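Long-range contacts in chitinase A (Cycas revoluta, PDB 4MNK), which probably hydrolyses the glycosidic links of chitin, as a class V plant chitinase of glycoside hydrolase family 18: residues V189-F194 against L234-P239; L156-Y161 against A182-V187. All coordinates share one frame; numbering follows the deposited sequence.

How the contacts relate
Contacts 1 and 2 lie on the two edges of one strand, 186-190, of the TIM barrel. Contact 2 joins 182-187 to the preceding barrel strand, 155-161, and contact 1 joins 189-194 to the following one, 234-247, so the pair spans three parallel neighbours. Their centres are about 14 Å apart. Hydrogen bonds probably link them, with Met190 N 2.9 Å from Val160 O and Val235 N 3.0 Å from Val187 O, while Val235 CG2 packs 3.3 Å from Trp186 CD1. Both reach the same chain C N-acetylglucosamine, through Asp193 O of contact 1 and Tyr161 OH of contact 2; contact 1 also meets the sugars of chains B and D.

Contact 1 (V189-F194 against L234-P239); sequences VMAYDF and LVLGIP. With NAG (2-acetamido-2-deoxy-beta-D-glucopyranose), chain B; NAG (2-acetamido-2-deoxy-beta-D-glucopyranose), chain C; NAG (2-acetamido-2-deoxy-beta-D-glucopyranose), chain D.
Val189 and Leu236 pair in parallel register, CA to CA 5.3 Å, where two neighbouring strands of the family 18 TIM barrel run side by side. Two backbone hydrogen bonds define the pairing. Val189 N donates to Val235 O at 2.9 Å, and Gly237 N donates to Val189 O at 2.8 Å with a bent N-H...O angle of 134°. That oxygen also accepts from Ala191 N, closing the inverse gamma turn centred on Met190; a second such turn follows at Ala191. Beyond the pairing, a water donates to both Ala191 O and Gly237 O and bridges the diverging chains.

Apolar contacts join Val189 CG2 to Leu234 CD2 and Ala191 CB to Leu236 CD1 (3.7 Å), with Tyr192 on Pro239 as the third. Gly237 leaves space for the Tyr192 ring, since a beta carbon there would clash with Tyr192 CE2 and Val189 O. With CG set between the backbone N and the carbonyl carbon (chi1 40°), Tyr192 stands its ring against this strand; Tyr192 CB lies 3.8 Å from Pro239 CG.

Residues 190-194 also meet the bound sugars, as part of the glycan pockets. Met190 SD comes 3.2 Å from O1 of the chain B sugar. The side chain of Asp193 forms a salt bridge through OD1 with Arg243, and its backbone O accepts from N2 of the chain C sugar. Phe194 O accepts from O6 of the chain D sugar. Tyr192 OH donates to the acetamido O7 of the chain B sugar at 2.5 Å, with O7 lying in the ring plane at its edge.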
ATOM      1  N   VAL A 189      -6.358  -0.322  -1.094  1.00  5.98           N
ATOM      2  CA  VAL A 189      -6.447  -1.421  -2.051  1.00  5.96           C
ATOM      3  C   VAL A 189      -5.127  -1.574  -2.797  1.00  5.96           C
ATOM      4  O   VAL A 189      -4.723  -0.689  -3.552  1.00  6.00           O
ATOM      5  CB  VAL A 189      -7.608  -1.210  -3.057  1.00  5.95           C
ATOM      6  CG1 VAL A 189      -7.724  -2.397  -4.001  1.00  6.01           C
ATOM      7  CG2 VAL A 189      -8.926  -0.979  -2.325  1.00  6.34           C
ATOM      8  N   MET A 190      -4.465  -2.705  -2.581  1.00  6.11           N
ATOM      9  CA  MET A 190      -3.147  -2.955  -3.162  1.00  6.67           C
ATOM     10  C   MET A 190      -3.266  -3.437  -4.608  1.00  6.76           C
ATOM     11  O   MET A 190      -3.056  -4.616  -4.915  1.00  6.87           O
ATOM     12  CB  MET A 190      -2.352  -3.924  -2.283  1.00  6.94           C
ATOM     13  CG  MET A 190      -2.094  -3.363  -0.886  1.00  8.16           C
ATOM     14  SD  MET A 190      -1.120  -4.423   0.188  1.00  9.39           S
ATOM     15  CE  MET A 190      -2.331  -5.651   0.666  1.00  9.98           C
ATOM     16  N   ALA A 191      -3.592  -2.493  -5.488  1.00  7.03           N
ATOM     17  CA  ALA A 191      -3.859  -2.772  -6.898  1.00  7.36           C
ATOM     18  C   ALA A 191      -2.573  -2.816  -7.727  1.00  7.62           C
ATOM     19  O   ALA A 191      -2.385  -2.032  -8.662  1.00  7.87           O
ATOM     20  CB  ALA A 191      -4.828  -1.744  -7.453  1.00  7.45           C
ATOM     21  N   TYR A 192      -1.693  -3.745  -7.373  1.00  7.82           N
ATOM     22  CA  TYR A 192      -0.422  -3.928  -8.064  1.00  8.07           C
ATOM     23  C   TYR A 192       0.131  -5.321  -7.780  1.00  8.28           C
ATOM     24  O   TYR A 192      -0.508  -6.117  -7.083  1.00  8.22           O
ATOM     25  CB  TYR A 192       0.589  -2.827  -7.695  1.00  8.10           C
ATOM     26  CG  TYR A 192       0.608  -2.422  -6.236  1.00  7.93           C
ATOM     27  CD1 TYR A 192       1.371  -3.125  -5.304  1.00  8.66           C
ATOM     28  CD2 TYR A 192      -0.126  -1.321  -5.791  1.00  8.27           C
ATOM     29  CE1 TYR A 192       1.392  -2.746  -3.959  1.00  8.71           C
ATOM     30  CE2 TYR A 192      -0.110  -0.936  -4.451  1.00  8.39           C
ATOM     31  CZ  TYR A 192       0.650  -1.649  -3.545  1.00  8.91           C
ATOM     32  OH  TYR A 192       0.651  -1.250  -2.227  1.00 10.21           O
ATOM     33  N   ASP A 193       1.312  -5.603  -8.331  1.00  8.70           N
ATOM     34  CA  ASP A 193       1.943  -6.925  -8.271  1.00  9.33           C
ATOM     35  C   ASP A 193       1.083  -8.010  -8.926  1.00  9.37           C
ATOM     36  O   ASP A 193       1.042  -9.156  -8.464  1.00  9.46           O
ATOM     37  CB  ASP A 193       2.355  -7.291  -6.834  1.00  9.90           C
ATOM     38  CG  ASP A 193       3.558  -6.494  -6.348  1.00 11.18           C
ATOM     39  OD1 ASP A 193       4.323  -5.976  -7.193  1.00 12.41           O
ATOM     40  OD2 ASP A 193       3.742  -6.396  -5.114  1.00 14.06           O
ATOM     41  N   PHE A 194       0.409  -7.637 -10.012  1.00  9.42           N
ATOM     42  CA  PHE A 194      -0.381  -8.583 -10.804  1.00  9.48           C
ATOM     43  C   PHE A 194       0.509  -9.481 -11.650  1.00  9.82           C
ATOM     44  O   PHE A 194       0.129 -10.604 -11.982  1.00 10.01           O
ATOM     45  CB  PHE A 194      -1.354  -7.854 -11.738  1.00  9.55           C
ATOM     46  CG  PHE A 194      -2.278  -6.895 -11.045  1.00  9.31           C
ATOM     47  CD1 PHE A 194      -2.837  -7.201  -9.809  1.00 10.08           C
ATOM     48  CD2 PHE A 194      -2.618  -5.692 -11.649  1.00  8.67           C
ATOM     49  CE1 PHE A 194      -3.696  -6.312  -9.176  1.00  9.76           C
ATOM     50  CE2 PHE A 194      -3.480  -4.798 -11.024  1.00  8.98           C
ATOM     51  CZ  PHE A 194      -4.022  -5.112  -9.785  1.00  9.45           C
ATOM     52  N   LEU A 234     -12.876   3.141  -0.339  1.00  8.72           N
ATOM     53  CA  LEU A 234     -11.800   2.538  -1.121  1.00  8.36           C
ATOM     54  C   LEU A 234     -10.773   3.574  -1.545  1.00  7.71           C
ATOM     55  O   LEU A 234     -11.119   4.617  -2.104  1.00  7.85           O
ATOM     56  CB  LEU A 234     -12.349   1.825  -2.361  1.00  8.38           C
ATOM     57  CG  LEU A 234     -13.326   0.659  -2.174  1.00  8.66           C
ATOM     58  CD1 LEU A 234     -13.901   0.251  -3.517  1.00  9.30           C
ATOM     59  CD2 LEU A 234     -12.669  -0.534  -1.490  1.00  9.35           C
ATOM     60  N   VAL A 235      -9.509   3.270  -1.271  1.00  7.00           N
ATOM     61  CA  VAL A 235      -8.397   4.110  -1.691  1.00  6.61           C
ATOM     62  C   VAL A 235      -7.520   3.281  -2.630  1.00  6.36           C
ATOM     63  O   VAL A 235      -7.000   2.231  -2.251  1.00  6.36           O
ATOM     64  CB  VAL A 235      -7.620   4.660  -0.469  1.00  6.43           C
ATOM     65  CG1 VAL A 235      -6.340   5.355  -0.895  1.00  6.24           C
ATOM     66  CG2 VAL A 235      -8.497   5.627   0.306  1.00  7.10           C
ATOM     67  N   LEU A 236      -7.392   3.744  -3.872  1.00  6.24           N
ATOM     68  CA  LEU A 236      -6.708   2.983  -4.917  1.00  6.27           C
ATOM     69  C   LEU A 236      -5.187   3.071  -4.822  1.00  6.15           C
ATOM     70  O   LEU A 236      -4.615   4.153  -4.939  1.00  6.22           O
ATOM     71  CB  LEU A 236      -7.168   3.454  -6.299  1.00  6.42           C
ATOM     72  CG  LEU A 236      -6.488   2.799  -7.505  1.00  6.86           C
ATOM     73  CD1 LEU A 236      -6.856   1.326  -7.639  1.00  7.69           C
ATOM     74  CD2 LEU A 236      -6.830   3.558  -8.778  1.00  7.69           C
ATOM     75  N   GLY A 237      -4.539   1.924  -4.642  1.00  5.90           N
ATOM     76  CA  GLY A 237      -3.083   1.875  -4.589  1.00  6.12           C
ATOM     77  C   GLY A 237      -2.436   1.997  -5.950  1.00  6.06           C
ATOM     78  O   GLY A 237      -2.916   1.418  -6.930  1.00  6.20           O
ATOM     79  N   ILE A 238      -1.350   2.766  -5.998  1.00  5.91           N
ATOM     80  CA  ILE A 238      -0.536   2.939  -7.196  1.00  6.06           C
ATOM     81  C   ILE A 238       0.921   2.732  -6.780  1.00  5.83           C
ATOM     82  O   ILE A 238       1.390   3.374  -5.832  1.00  5.63           O
ATOM     83  CB  ILE A 238      -0.713   4.353  -7.816  1.00  6.26           C
ATOM     84  CG1 ILE A 238      -2.192   4.636  -8.123  1.00  6.93           C
ATOM     85  CG2 ILE A 238       0.162   4.513  -9.068  1.00  6.70           C
ATOM     86  CD1 ILE A 238      -2.503   6.073  -8.521  1.00  7.86           C
ATOM     87  N   PRO A 239       1.643   1.829  -7.469  1.00  5.87           N
ATOM     88  CA  PRO A 239       3.031   1.579  -7.091  1.00  6.02           C
ATOM     89  C   PRO A 239       3.991   2.650  -7.605  1.00  5.98           C
ATOM     90  O   PRO A 239       3.814   3.175  -8.711  1.00  6.31           O
ATOM     91  CB  PRO A 239       3.330   0.241  -7.765  1.00  6.07           C
ATOM     92  CG  PRO A 239       2.481   0.249  -8.984  1.00  6.34           C
ATOM     93  CD  PRO A 239       1.226   0.999  -8.617  1.00  6.09           C
TER
HETATM   94  C1  NAG B   1       2.891  -4.871  -0.568  1.00 17.47           C
HETATM   95  C2  NAG B   1       3.315  -4.362   0.817  1.00 17.03           C
HETATM   96  C3  NAG B   1       4.678  -3.668   0.769  1.00 17.19           C
HETATM   97  C4  NAG B   1       5.712  -4.412  -0.081  1.00 17.47           C
HETATM   98  C5  NAG B   1       5.095  -4.828  -1.421  1.00 18.03           C
HETATM   99  C6  NAG B   1       6.059  -5.603  -2.321  1.00 19.13           C
HETATM  100  C7  NAG B   1       1.826  -2.360   0.841  1.00 15.59           C
HETATM  101  C8  NAG B   1       0.835  -1.582   1.659  1.00 15.10           C
HETATM  102  N2  NAG B   1       2.332  -3.461   1.416  1.00 15.94           N
HETATM  103  O1  NAG B   1       1.755  -5.695  -0.443  1.00 17.89           O
HETATM  104  O3  NAG B   1       5.162  -3.481   2.084  1.00 17.75           O
HETATM  105  O4  NAG B   1       6.808  -3.549  -0.298  1.00 16.78           O
HETATM  106  O5  NAG B   1       3.940  -5.606  -1.177  1.00 17.79           O
HETATM  107  O6  NAG B   1       6.460  -6.805  -1.700  1.00 20.32           O
HETATM  108  O7  NAG B   1       2.119  -1.968  -0.290  1.00 15.13           O
HETATM  109  C1  NAG C   2       0.934 -13.436  -7.534  1.00 16.39           C
HETATM  110  C2  NAG C   2       0.661 -12.247  -6.611  1.00 15.99           C
HETATM  111  C3  NAG C   2       1.936 -11.481  -6.253  1.00 16.71           C
HETATM  112  C4  NAG C   2       3.071 -12.413  -5.834  1.00 17.61           C
HETATM  113  C5  NAG C   2       3.194 -13.601  -6.797  1.00 17.78           C
HETATM  114  C6  NAG C   2       4.245 -14.609  -6.332  1.00 18.59           C
HETATM  115  C7  NAG C   2      -1.620 -11.431  -6.993  1.00 14.03           C
HETATM  116  C8  NAG C   2      -2.490 -10.424  -7.688  1.00 14.53           C
HETATM  117  N2  NAG C   2      -0.306 -11.342  -7.212  1.00 14.93           N
HETATM  118  O3  NAG C   2       1.648 -10.567  -5.216  1.00 17.28           O
HETATM  119  O4  NAG C   2       4.281 -11.682  -5.805  1.00 18.34           O
HETATM  120  O5  NAG C   2       1.945 -14.256  -6.973  1.00 17.09           O
HETATM  121  O6  NAG C   2       3.857 -15.195  -5.108  1.00 19.71           O
HETATM  122  O7  NAG C   2      -2.127 -12.292  -6.270  1.00 13.54           O
HETATM  123  C1  NAG D   1      -2.168 -16.523 -10.548  1.00 18.78           C
HETATM  124  C2  NAG D   1      -1.291 -17.254  -9.531  1.00 18.51           C
HETATM  125  C3  NAG D   1      -0.835 -16.331  -8.397  1.00 17.68           C
HETATM  126  C4  NAG D   1      -0.375 -14.949  -8.872  1.00 17.20           C
HETATM  127  C5  NAG D   1      -1.379 -14.399  -9.895  1.00 17.37           C
HETATM  128  C6  NAG D   1      -0.986 -13.044 -10.478  1.00 17.02           C
HETATM  129  C7  NAG D   1      -1.853 -19.634  -9.379  1.00 19.68           C
HETATM  130  C8  NAG D   1      -2.696 -20.670  -8.696  1.00 19.83           C
HETATM  131  N2  NAG D   1      -2.026 -18.376  -8.974  1.00 18.98           N
HETATM  132  O1  NAG D   1      -2.368 -17.343 -11.677  1.00 19.65           O
HETATM  133  O3  NAG D   1       0.193 -16.955  -7.659  1.00 17.61           O
HETATM  134  O4  NAG D   1      -0.326 -14.114  -7.733  1.00 16.22           O
HETATM  135  O5  NAG D   1      -1.545 -15.321 -10.957  1.00 18.36           O
HETATM  136  O6  NAG D   1       0.215 -13.149 -11.213  1.00 16.46           O
HETATM  137  O7  NAG D   1      -1.058 -19.969 -10.256  1.00 20.09           O
HETATM  138  O   HOH W   1      -2.718   0.575  -9.492  1.00  7.68           O

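Contact 2 (L156-Y161 against A182-V187); sequences LTEAVY and AGLDWV. With NAG (2-acetamido-2-deoxy-beta-D-glucopyranose), chain C.
Thr157 sets its CG2 methyl over one face of the Trp186 indole, 3.5 Å from the centroid of the five-membered ring and 14° off its normal, a CH-pi contact. The threonine torsion (chi1 66°) turns CG2 anti to the carbonyl carbon, while OG1 bonds to Asp116 and Tyr32. Trp186 CG lies between the backbone N and the carbonyl carbon (chi1 70°), its side chain beside the threonine's and pointing the same way. Trp186 NE1 is held by Asn188 OD1, which restrains the indole's rotation. An alanine in place of Trp186 would probably leave the Thr157 methyl without its aromatic floor and Asn188 OD1 without its indole donor.

This joins adjacent parallel strands of the TIM barrel, 155-161 and 186-190, where the chain passes from helix 177-183, through Leu184 and Asp185, into the second strand. There Asp185 grips Leu156 twice: Asp185 N donates to Leu156 O, and Leu156 N donates to Asp185 OD2 at 2.8 Å, which accepts through its anti lone pair.

Leu184 CD2 packs on the aliphatic part of Glu158, CD2 to CG 3.6 Å, crossing it at about a right angle. The extended glutamate chain also runs alongside Val187, Glu158 CG to Val187 CG1 3.9 Å.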
ATOM      1  N   LEU A 156      -8.550   4.519  11.624  1.00  6.54           N
ATOM      2  CA  LEU A 156      -8.211   3.114  11.487  1.00  6.46           C
ATOM      3  C   LEU A 156      -8.380   2.690  10.043  1.00  6.12           C
ATOM      4  O   LEU A 156      -9.465   2.815   9.470  1.00  6.30           O
ATOM      5  CB  LEU A 156      -9.071   2.240  12.406  1.00  6.63           C
ATOM      6  CG  LEU A 156      -8.768   0.738  12.351  1.00  6.97           C
ATOM      7  CD1 LEU A 156      -7.352   0.433  12.831  1.00  7.82           C
ATOM      8  CD2 LEU A 156      -9.798  -0.053  13.143  1.00  7.88           C
ATOM      9  N   THR A 157      -7.295   2.200   9.453  1.00  5.86           N
ATOM     10  CA  THR A 157      -7.326   1.698   8.089  1.00  5.88           C
ATOM     11  C   THR A 157      -6.663   0.329   8.032  1.00  5.75           C
ATOM     12  O   THR A 157      -6.058  -0.120   9.009  1.00  5.56           O
ATOM     13  CB  THR A 157      -6.649   2.684   7.089  1.00  5.85           C
ATOM     14  OG1 THR A 157      -5.244   2.780   7.359  1.00  5.93           O
ATOM     15  CG2 THR A 157      -7.273   4.069   7.184  1.00  6.48           C
ATOM     16  N   GLU A 158      -6.808  -0.352   6.903  1.00  5.83           N
ATOM     17  CA  GLU A 158      -6.064  -1.586   6.677  1.00  6.17           C
ATOM     18  C   GLU A 158      -5.736  -1.755   5.202  1.00  6.15           C
ATOM     19  O   GLU A 158      -6.451  -1.241   4.333  1.00  6.12           O
ATOM     20  CB  GLU A 158      -6.826  -2.810   7.199  1.00  6.42           C
ATOM     21  CG  GLU A 158      -7.900  -3.317   6.248  1.00  7.28           C
ATOM     22  CD  GLU A 158      -8.749  -4.429   6.824  1.00  8.00           C
ATOM     23  OE1 GLU A 158      -9.275  -5.229   6.020  1.00  9.57           O
ATOM     24  OE2 GLU A 158      -8.896  -4.505   8.063  1.00  8.94           O
ATOM     25  N   ALA A 159      -4.652  -2.474   4.933  1.00  6.03           N
ATOM     26  CA  ALA A 159      -4.306  -2.878   3.582  1.00  6.44           C
ATOM     27  C   ALA A 159      -5.194  -4.048   3.183  1.00  6.44           C
ATOM     28  O   ALA A 159      -5.432  -4.962   3.983  1.00  6.95           O
ATOM     29  CB  ALA A 159      -2.844  -3.277   3.514  1.00  7.01           C
ATOM     30  N   VAL A 160      -5.691  -4.012   1.951  1.00  6.33           N
ATOM     31  CA  VAL A 160      -6.440  -5.136   1.404  1.00  6.44           C
ATOM     32  C   VAL A 160      -5.861  -5.576   0.066  1.00  6.38           C
ATOM     33  O   VAL A 160      -5.287  -4.775  -0.678  1.00  6.52           O
ATOM     34  CB  VAL A 160      -7.974  -4.862   1.283  1.00  6.40           C
ATOM     35  CG1 VAL A 160      -8.587  -4.574   2.649  1.00  6.79           C
ATOM     36  CG2 VAL A 160      -8.271  -3.730   0.311  1.00  6.40           C
ATOM     37  N   TYR A 161      -6.009  -6.866  -0.212  1.00  6.48           N
ATOM     38  CA  TYR A 161      -5.731  -7.454  -1.514  1.00  6.67           C
ATOM     39  C   TYR A 161      -6.493  -6.676  -2.588  1.00  6.51           C
ATOM     40  O   TYR A 161      -7.485  -6.006  -2.286  1.00  6.52           O
ATOM     41  CB  TYR A 161      -6.183  -8.916  -1.474  1.00  6.92           C
ATOM     42  CG  TYR A 161      -5.775  -9.788  -2.641  1.00  7.08           C
ATOM     43  CD1 TYR A 161      -6.740 -10.445  -3.401  1.00  7.46           C
ATOM     44  CD2 TYR A 161      -4.431  -9.987  -2.965  1.00  7.46           C
ATOM     45  CE1 TYR A 161      -6.384 -11.265  -4.462  1.00  7.83           C
ATOM     46  CE2 TYR A 161      -4.063 -10.802  -4.028  1.00  7.97           C
ATOM     47  CZ  TYR A 161      -5.047 -11.438  -4.770  1.00  8.09           C
ATOM     48  OH  TYR A 161      -4.706 -12.252  -5.826  1.00  9.41           O
ATOM     49  N   ALA A 182     -18.058  -0.224   8.612  1.00  9.71           N
ATOM     50  CA  ALA A 182     -18.493   0.242   9.924  1.00  9.94           C
ATOM     51  C   ALA A 182     -17.321   0.501  10.871  1.00  9.96           C
ATOM     52  O   ALA A 182     -17.358   1.446  11.663  1.00 10.35           O
ATOM     53  CB  ALA A 182     -19.465  -0.746  10.537  1.00 10.08           C
ATOM     54  N   GLY A 183     -16.283  -0.328  10.777  1.00  9.91           N
ATOM     55  CA  GLY A 183     -15.169  -0.276  11.722  1.00  9.82           C
ATOM     56  C   GLY A 183     -13.980   0.576  11.317  1.00  9.69           C
ATOM     57  O   GLY A 183     -13.194   0.988  12.176  1.00 10.35           O
ATOM     58  N   LEU A 184     -13.841   0.832  10.016  1.00  9.24           N
ATOM     59  CA  LEU A 184     -12.654   1.493   9.466  1.00  9.05           C
ATOM     60  C   LEU A 184     -12.996   2.758   8.704  1.00  8.81           C
ATOM     61  O   LEU A 184     -14.087   2.891   8.151  1.00  9.20           O
ATOM     62  CB  LEU A 184     -11.899   0.542   8.531  1.00  9.24           C
ATOM     63  CG  LEU A 184     -10.927  -0.479   9.130  1.00  9.78           C
ATOM     64  CD1 LEU A 184     -11.648  -1.591   9.875  1.00 10.65           C
ATOM     65  CD2 LEU A 184     -10.062  -1.062   8.041  1.00 10.17           C
ATOM     66  N   ASP A 185     -12.041   3.678   8.658  1.00  8.24           N
ATOM     67  CA  ASP A 185     -12.216   4.916   7.909  1.00  8.10           C
ATOM     68  C   ASP A 185     -12.060   4.707   6.409  1.00  7.89           C
ATOM     69  O   ASP A 185     -12.780   5.319   5.620  1.00  8.28           O
ATOM     70  CB  ASP A 185     -11.264   5.979   8.438  1.00  8.38           C
ATOM     71  CG  ASP A 185     -11.588   6.360   9.857  1.00  8.69           C
ATOM     72  OD1 ASP A 185     -12.542   7.142  10.055  1.00 10.12           O
ATOM     73  OD2 ASP A 185     -10.917   5.853  10.777  1.00  8.31           O
ATOM     74  N   TRP A 186     -11.130   3.835   6.029  1.00  7.38           N
ATOM     75  CA  TRP A 186     -10.996   3.376   4.647  1.00  6.93           C
ATOM     76  C   TRP A 186     -10.078   2.168   4.575  1.00  6.58           C
ATOM     77  O   TRP A 186      -9.459   1.795   5.574  1.00  6.42           O
ATOM     78  CB  TRP A 186     -10.507   4.494   3.711  1.00  7.05           C
ATOM     79  CG  TRP A 186      -9.076   4.950   3.894  1.00  7.09           C
ATOM     80  CD1 TRP A 186      -7.956   4.389   3.345  1.00  7.48           C
ATOM     81  CD2 TRP A 186      -8.631   6.090   4.636  1.00  7.57           C
ATOM     82  NE1 TRP A 186      -6.837   5.102   3.714  1.00  7.72           N
ATOM     83  CE2 TRP A 186      -7.224   6.151   4.508  1.00  7.78           C
ATOM     84  CE3 TRP A 186      -9.281   7.057   5.412  1.00  8.22           C
ATOM     85  CZ2 TRP A 186      -6.458   7.145   5.125  1.00  8.25           C
ATOM     86  CZ3 TRP A 186      -8.519   8.045   6.024  1.00  8.79           C
ATOM     87  CH2 TRP A 186      -7.121   8.077   5.880  1.00  8.76           C
ATOM     88  N   VAL A 187     -10.012   1.552   3.398  1.00  6.41           N
ATOM     89  CA  VAL A 187      -9.041   0.501   3.127  1.00  6.59           C
ATOM     90  C   VAL A 187      -8.149   0.907   1.966  1.00  6.48           C
ATOM     91  O   VAL A 187      -8.582   1.602   1.044  1.00  6.84           O
ATOM     92  CB  VAL A 187      -9.690  -0.885   2.850  1.00  6.62           C
ATOM     93  CG1 VAL A 187     -10.444  -1.378   4.072  1.00  7.11           C
ATOM     94  CG2 VAL A 187     -10.597  -0.853   1.613  1.00  7.11           C
TER
HETATM   95  C1  NAG C   2       0.934 -13.436  -7.534  1.00 16.39           C
HETATM   96  C2  NAG C   2       0.661 -12.247  -6.611  1.00 15.99           C
HETATM   97  C3  NAG C   2       1.936 -11.481  -6.253  1.00 16.71           C
HETATM   98  C4  NAG C   2       3.071 -12.413  -5.834  1.00 17.61           C
HETATM   99  C5  NAG C   2       3.194 -13.601  -6.797  1.00 17.78           C
HETATM  100  C6  NAG C   2       4.245 -14.609  -6.332  1.00 18.59           C
HETATM  101  C7  NAG C   2      -1.620 -11.431  -6.993  1.00 14.03           C
HETATM  102  C8  NAG C   2      -2.490 -10.424  -7.688  1.00 14.53           C
HETATM  103  N2  NAG C   2      -0.306 -11.342  -7.212  1.00 14.93           N
HETATM  104  O3  NAG C   2       1.648 -10.567  -5.216  1.00 17.28           O
HETATM  105  O4  NAG C   2       4.281 -11.682  -5.805  1.00 18.34           O
HETATM  106  O5  NAG C   2       1.945 -14.256  -6.973  1.00 17.09           O
HETATM  107  O6  NAG C   2       3.857 -15.195  -5.108  1.00 19.71           O
HETATM  108  O7  NAG C   2      -2.127 -12.292  -6.270  1.00 13.54           O